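Local coordinates for putative TOXIN related protein (PDB 3K0Y) that is of unknown function but, as a putative toxin-related protein with a signal sequence, pairs a NigD-like OB domain with a NigD-like beta-sandwich domain, at residues V106-N110 against N111-I115; P177-G181 against E182-L186. All blocks are in the same frame, centred on the assembly; numbering follows the deposited sequence.

How the interactions relate
Both contacts are local turns that lead into strands, and both lie within the NigD-like C-terminal beta-sandwich domain. Interaction 1 is a type II turn ahead of strand 113-116, its centre about 11 Å from the centre of the chain; interaction 2 is a type II' turn ahead of strand 184-192, its centre about 18 Å from the centre of the chain and more at the surface. Their centres are 21 Å apart, but the strands they open come together: Ile115 CD1 packs on Leu186 CD2 at 3.9 Å, one of the points where the two sheets meet. A bound nonaethylene glycol, probably from crystallisation, lies about 4 Å from the Asn112 side chain.

Interaction 1: V106-N110 against N111-I115; sequences VSIYN and NNMWI
Asn112 turns back on Tyr109 to close a type II beta turn in which Asn110 and Asn111 take the two corners. Asn112 N donates to Tyr109 O at 3.0 Å, with an N-H...O angle of 149°. Asn110 holds the first corner through its backbone, its C atom 3.3 Å from Asn112 N, while its side chain points away from 111-115 and touches Tyr199 of strand 195-203. Asn111, with its positive phi of 98°, holds the third turn position, where a type II turn needs this backbone shape. The side chain of Asn112 heads back over the turn: its CB lies 3.2 Å from Tyr109 O and its ND2 3.9 Å from Tyr109 CB. One water joins the two ends a second time, accepting from Asn112 ND2 at 2.6 Å and from Tyr109 N at 3.0 Å. The same water lies at the edge of the Tyr109 ring, in its plane.

A second, apolar contact lies beneath. Met113, a selenomethionine, runs with CG anti to its backbone N (chi1 -167°) and then bends at its last torsion, which brings CE to 3.6 Å from Ile108 CD1. Ile108 meets it at an oblique crossing, with CG2 somewhat farther from the same methyl carbon. Both residues are buried, whereas Tyr109 to Asn111 stay exposed.

Ile108 rests on Ile122 and Phe124 of strand 119-128 and on Phe152 and Tyr190 of the other sheet, while Met113 touches Leu120, Val188 and Tyr199. The turn thus delivers the chain into strand 113-116, antiparallel to strand 119-128, with its apolar pair between the two sheets.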
loop_
_atom_site.group_PDB
_atom_site.type_symbol
_atom_site.label_atom_id
_atom_site.label_comp_id
_atom_site.label_asym_id
_atom_site.label_seq_id
_atom_site.Cartn_x
_atom_site.Cartn_y
_atom_site.Cartn_z
ATOM N N VAL A 106 -9.225 -9.705 -9.322
ATOM C CA VAL A 106 -9.312 -8.254 -9.267
ATOM C C VAL A 106 -8.834 -7.664 -10.597
ATOM O O VAL A 106 -8.240 -8.356 -11.453
ATOM C CB VAL A 106 -8.426 -7.689 -8.142
ATOM C CG1 VAL A 106 -8.799 -8.322 -6.717
ATOM C CG2 VAL A 106 -6.953 -7.885 -8.479
ATOM N N SER A 107 -9.030 -6.360 -10.707
ATOM C CA SER A 107 -8.561 -5.557 -11.824
ATOM C C SER A 107 -7.529 -4.508 -11.325
ATOM O O SER A 107 -7.843 -3.717 -10.433
ATOM C CB SER A 107 -9.795 -4.840 -12.348
ATOM O OG SER A 107 -9.503 -4.120 -13.487
ATOM N N ILE A 108 -6.301 -4.532 -11.835
ATOM C CA ILE A 108 -5.336 -3.472 -11.559
ATOM C C ILE A 108 -4.748 -2.921 -12.890
ATOM O O ILE A 108 -4.163 -3.646 -13.643
ATOM C CB ILE A 108 -4.195 -3.970 -10.676
ATOM C CG1 ILE A 108 -4.708 -4.648 -9.374
ATOM C CG2 ILE A 108 -3.285 -2.839 -10.272
ATOM C CD1 ILE A 108 -3.594 -5.340 -8.578
ATOM N N TYR A 109 -4.937 -1.653 -13.188
ATOM C CA TYR A 109 -4.362 -1.095 -14.385
ATOM C C TYR A 109 -2.943 -0.664 -14.060
ATOM O O TYR A 109 -2.578 -0.444 -12.899
ATOM C CB TYR A 109 -5.158 0.073 -14.868
ATOM C CG TYR A 109 -6.441 -0.354 -15.497
ATOM C CD1 TYR A 109 -7.535 -0.815 -14.718
ATOM C CD2 TYR A 109 -6.563 -0.365 -16.872
ATOM C CE1 TYR A 109 -8.730 -1.232 -15.340
ATOM C CE2 TYR A 109 -7.719 -0.759 -17.475
ATOM C CZ TYR A 109 -8.810 -1.197 -16.718
ATOM O OH TYR A 109 -9.920 -1.596 -17.426
ATOM N N ASN A 110 -2.127 -0.678 -15.082
ATOM C CA ASN A 110 -0.813 -0.025 -15.062
ATOM C C ASN A 110 -0.945 1.430 -14.542
ATOM O O ASN A 110 -1.798 2.244 -14.999
ATOM C CB ASN A 110 -0.226 -0.017 -16.467
ATOM C CG ASN A 110 0.188 -1.400 -16.941
ATOM O OD1 ASN A 110 -0.648 -2.256 -17.352
ATOM N ND2 ASN A 110 1.494 -1.667 -16.827
ATOM N N ASN A 111 -0.140 1.705 -13.547
ATOM C CA ASN A 111 -0.013 3.029 -12.904
ATOM C C ASN A 111 -0.830 3.063 -11.653
ATOM O O ASN A 111 -0.704 4.006 -10.918
ATOM C CB ASN A 111 -0.236 4.233 -13.821
ATOM C CG ASN A 111 0.730 4.245 -14.937
ATOM O OD1 ASN A 111 1.752 3.547 -14.895
ATOM N ND2 ASN A 111 0.438 4.991 -15.949
ATOM N N ASN A 112 -1.615 2.009 -11.407
ATOM C CA ASN A 112 -2.480 1.904 -10.227
ATOM C C ASN A 112 -1.790 1.028 -9.206
ATOM O O ASN A 112 -2.367 0.668 -8.150
ATOM C CB ASN A 112 -3.915 1.396 -10.592
ATOM C CG ASN A 112 -4.839 2.525 -11.178
ATOM O OD1 ASN A 112 -4.494 3.693 -11.167
ATOM N ND2 ASN A 112 -6.027 2.149 -11.648
HETATM N N MSE A 113 -0.554 0.638 -9.516
HETATM C CA MSE A 113 0.302 0.000 -8.514
HETATM C C MSE A 113 1.617 0.747 -8.465
HETATM O O MSE A 113 2.251 0.905 -9.468
HETATM C CB MSE A 113 0.587 -1.452 -8.900
HETATM C CG MSE A 113 1.182 -2.182 -7.749
HETATM SE SE MSE A 113 1.620 -4.080 -7.997
HETATM C CE MSE A 113 -0.022 -4.801 -8.524
ATOM N N TRP A 114 2.053 1.213 -7.295
ATOM C CA TRP A 114 3.321 1.928 -7.256
ATOM C C TRP A 114 4.008 1.840 -5.918
ATOM O O TRP A 114 3.341 1.671 -4.912
ATOM C CB TRP A 114 3.111 3.393 -7.669
ATOM C CG TRP A 114 2.462 4.259 -6.646
ATOM C CD1 TRP A 114 3.081 5.137 -5.811
ATOM C CD2 TRP A 114 1.070 4.317 -6.327
ATOM N NE1 TRP A 114 2.171 5.750 -5.016
ATOM C CE2 TRP A 114 0.926 5.253 -5.290
ATOM C CE3 TRP A 114 -0.073 3.695 -6.837
ATOM C CZ2 TRP A 114 -0.305 5.586 -4.757
ATOM C CZ3 TRP A 114 -1.325 4.043 -6.284
ATOM C CH2 TRP A 114 -1.410 4.975 -5.270
ATOM N N ILE A 115 5.337 1.978 -5.912
ATOM C CA ILE A 115 6.116 2.069 -4.693
ATOM C C ILE A 115 6.219 3.519 -4.258
ATOM O O ILE A 115 6.522 4.385 -5.067
ATOM C CB ILE A 115 7.538 1.464 -4.837
ATOM C CG1 ILE A 115 7.435 -0.044 -5.122
ATOM C CG2 ILE A 115 8.323 1.643 -3.506
ATOM C CD1 ILE A 115 8.801 -0.694 -5.421
HETATM O O HOH W 1 -6.633 -0.348 -11.110
#

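Interaction 2: P177-G181 against E182-L186; sequences PDTKG and ETVDL
Thr179 faces Glu182 and Val184 with its two branches divided between them. Its OG1 donates to Glu182 O at 2.6 Å, in the plane of that carbonyl and with a C=O...O angle of 154°, a short and well-directed bond. With chi1 at 70° the hydroxyl stands between the backbone N and the carbonyl carbon of Thr179, while CG2 lies beside the N and is turned to the valine. There CG2 meets Val184 CG2 at 4.0 Å, and CG1 of the same valine lies only slightly farther off, so the threonine methyl rests against both valine branches at a slant.

The backbone beneath is a type II' beta turn from Thr179 to Glu182, with Lys180 and Gly181 at its corners. Lys180 has the positive phi of 71° that the first corner of this turn requires. The closing bond, Glu182 N to Thr179 O at 3.3 Å, is weak, and the threonine hydroxyl adds a second tie between the same two residues. Glu182 CB passes 3.6 Å from Thr179 O, but its extended chain then carries the carboxylate away from the turn.

A weak and doubtful bond from Lys180 N to Asp178 OD1 lies within 177-181. Thr179 is buried against Tyr148, Tyr203 and Asn204, and its N bonds to Ser205 OG. Past the turn, Val184 pairs through its backbone with Tyr203, where strand 184-192 runs antiparallel to strand 195-203.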
loop_
_atom_site.group_PDB
_atom_site.type_symbol
_atom_site.label_atom_id
_atom_site.label_comp_id
_atom_site.label_asym_id
_atom_site.label_seq_id
_atom_site.Cartn_x
_atom_site.Cartn_y
_atom_site.Cartn_z
ATOM N N PRO A 177 14.171 -8.218 2.378
ATOM C CA PRO A 177 15.598 -8.124 2.711
ATOM C C PRO A 177 16.213 -6.829 2.201
ATOM O O PRO A 177 15.815 -6.290 1.135
ATOM C CB PRO A 177 16.232 -9.379 2.063
ATOM C CG PRO A 177 15.081 -10.261 1.560
ATOM C CD PRO A 177 13.875 -9.297 1.420
ATOM N N ASP A 178 17.161 -6.308 2.976
ATOM C CA ASP A 178 17.817 -5.050 2.629
ATOM C C ASP A 178 18.456 -5.207 1.256
ATOM O O ASP A 178 19.080 -6.200 0.993
ATOM C CB ASP A 178 18.858 -4.644 3.664
ATOM C CG ASP A 178 19.192 -3.149 3.591
ATOM O OD1 ASP A 178 19.542 -2.651 2.497
ATOM O OD2 ASP A 178 19.074 -2.459 4.620
ATOM N N THR A 179 18.234 -4.251 0.367
ATOM C CA THR A 179 18.840 -4.313 -0.956
ATOM C C THR A 179 20.217 -3.678 -0.902
ATOM O O THR A 179 20.856 -3.535 -1.926
ATOM C CB THR A 179 18.022 -3.568 -2.022
ATOM O OG1 THR A 179 18.119 -2.163 -1.781
ATOM C CG2 THR A 179 16.575 -4.019 -2.021
ATOM N N LYS A 180 20.657 -3.343 0.314
ATOM C CA LYS A 180 21.796 -2.472 0.568
ATOM C C LYS A 180 21.255 -1.111 0.141
ATOM O O LYS A 180 20.147 -0.744 0.588
ATOM C CB LYS A 180 23.041 -2.936 -0.180
ATOM C CG LYS A 180 23.279 -4.465 -0.170
ATOM C CD LYS A 180 23.006 -5.145 1.161
ATOM C CE LYS A 180 23.380 -6.632 1.135
ATOM N NZ LYS A 180 24.677 -6.929 1.810
ATOM N N GLY A 181 21.958 -0.373 -0.724
ATOM C CA GLY A 181 21.332 0.802 -1.375
ATOM C C GLY A 181 21.289 0.682 -2.894
ATOM O O GLY A 181 21.369 1.695 -3.599
ATOM N N GLU A 182 21.205 -0.556 -3.388
ATOM C CA GLU A 182 21.021 -0.862 -4.810
ATOM C C GLU A 182 19.520 -1.029 -5.107
ATOM O O GLU A 182 18.734 -1.385 -4.228
ATOM C CB GLU A 182 21.725 -2.182 -5.185
ATOM C CG GLU A 182 23.195 -2.096 -5.689
ATOM C CD GLU A 182 23.668 -3.435 -6.353
ATOM O OE1 GLU A 182 23.096 -3.796 -7.405
ATOM O OE2 GLU A 182 24.591 -4.125 -5.832
ATOM N N THR A 183 19.153 -0.866 -6.370
ATOM C CA THR A 183 17.803 -1.133 -6.843
ATOM C C THR A 183 17.621 -2.543 -7.444
ATOM O O THR A 183 18.477 -3.029 -8.168
ATOM C CB THR A 183 17.394 -0.076 -7.819
ATOM O OG1 THR A 183 17.612 1.214 -7.213
ATOM C CG2 THR A 183 15.903 -0.211 -8.130
ATOM N N VAL A 184 16.506 -3.196 -7.108
ATOM C CA VAL A 184 16.196 -4.544 -7.568
ATOM C C VAL A 184 14.844 -4.533 -8.189
ATOM O O VAL A 184 14.101 -3.540 -8.044
ATOM C CB VAL A 184 16.158 -5.611 -6.397
ATOM C CG1 VAL A 184 17.522 -5.691 -5.665
ATOM C CG2 VAL A 184 15.006 -5.348 -5.430
ATOM N N ASP A 185 14.507 -5.641 -8.846
ATOM C CA ASP A 185 13.216 -5.836 -9.446
ATOM C C ASP A 185 12.261 -6.477 -8.463
ATOM O O ASP A 185 12.584 -7.507 -7.861
ATOM C CB ASP A 185 13.303 -6.734 -10.664
ATOM C CG ASP A 185 14.005 -6.071 -11.840
ATOM O OD1 ASP A 185 14.243 -4.836 -11.838
ATOM O OD2 ASP A 185 14.313 -6.837 -12.758
ATOM N N LEU A 186 11.092 -5.862 -8.315
ATOM C CA LEU A 186 10.038 -6.382 -7.460
ATOM C C LEU A 186 8.949 -6.812 -8.404
ATOM O O LEU A 186 8.506 -6.033 -9.239
ATOM C CB LEU A 186 9.566 -5.305 -6.497
ATOM C CG LEU A 186 8.633 -5.670 -5.347
ATOM C CD1 LEU A 186 9.346 -6.445 -4.285
ATOM C CD2 LEU A 186 7.962 -4.440 -4.705
#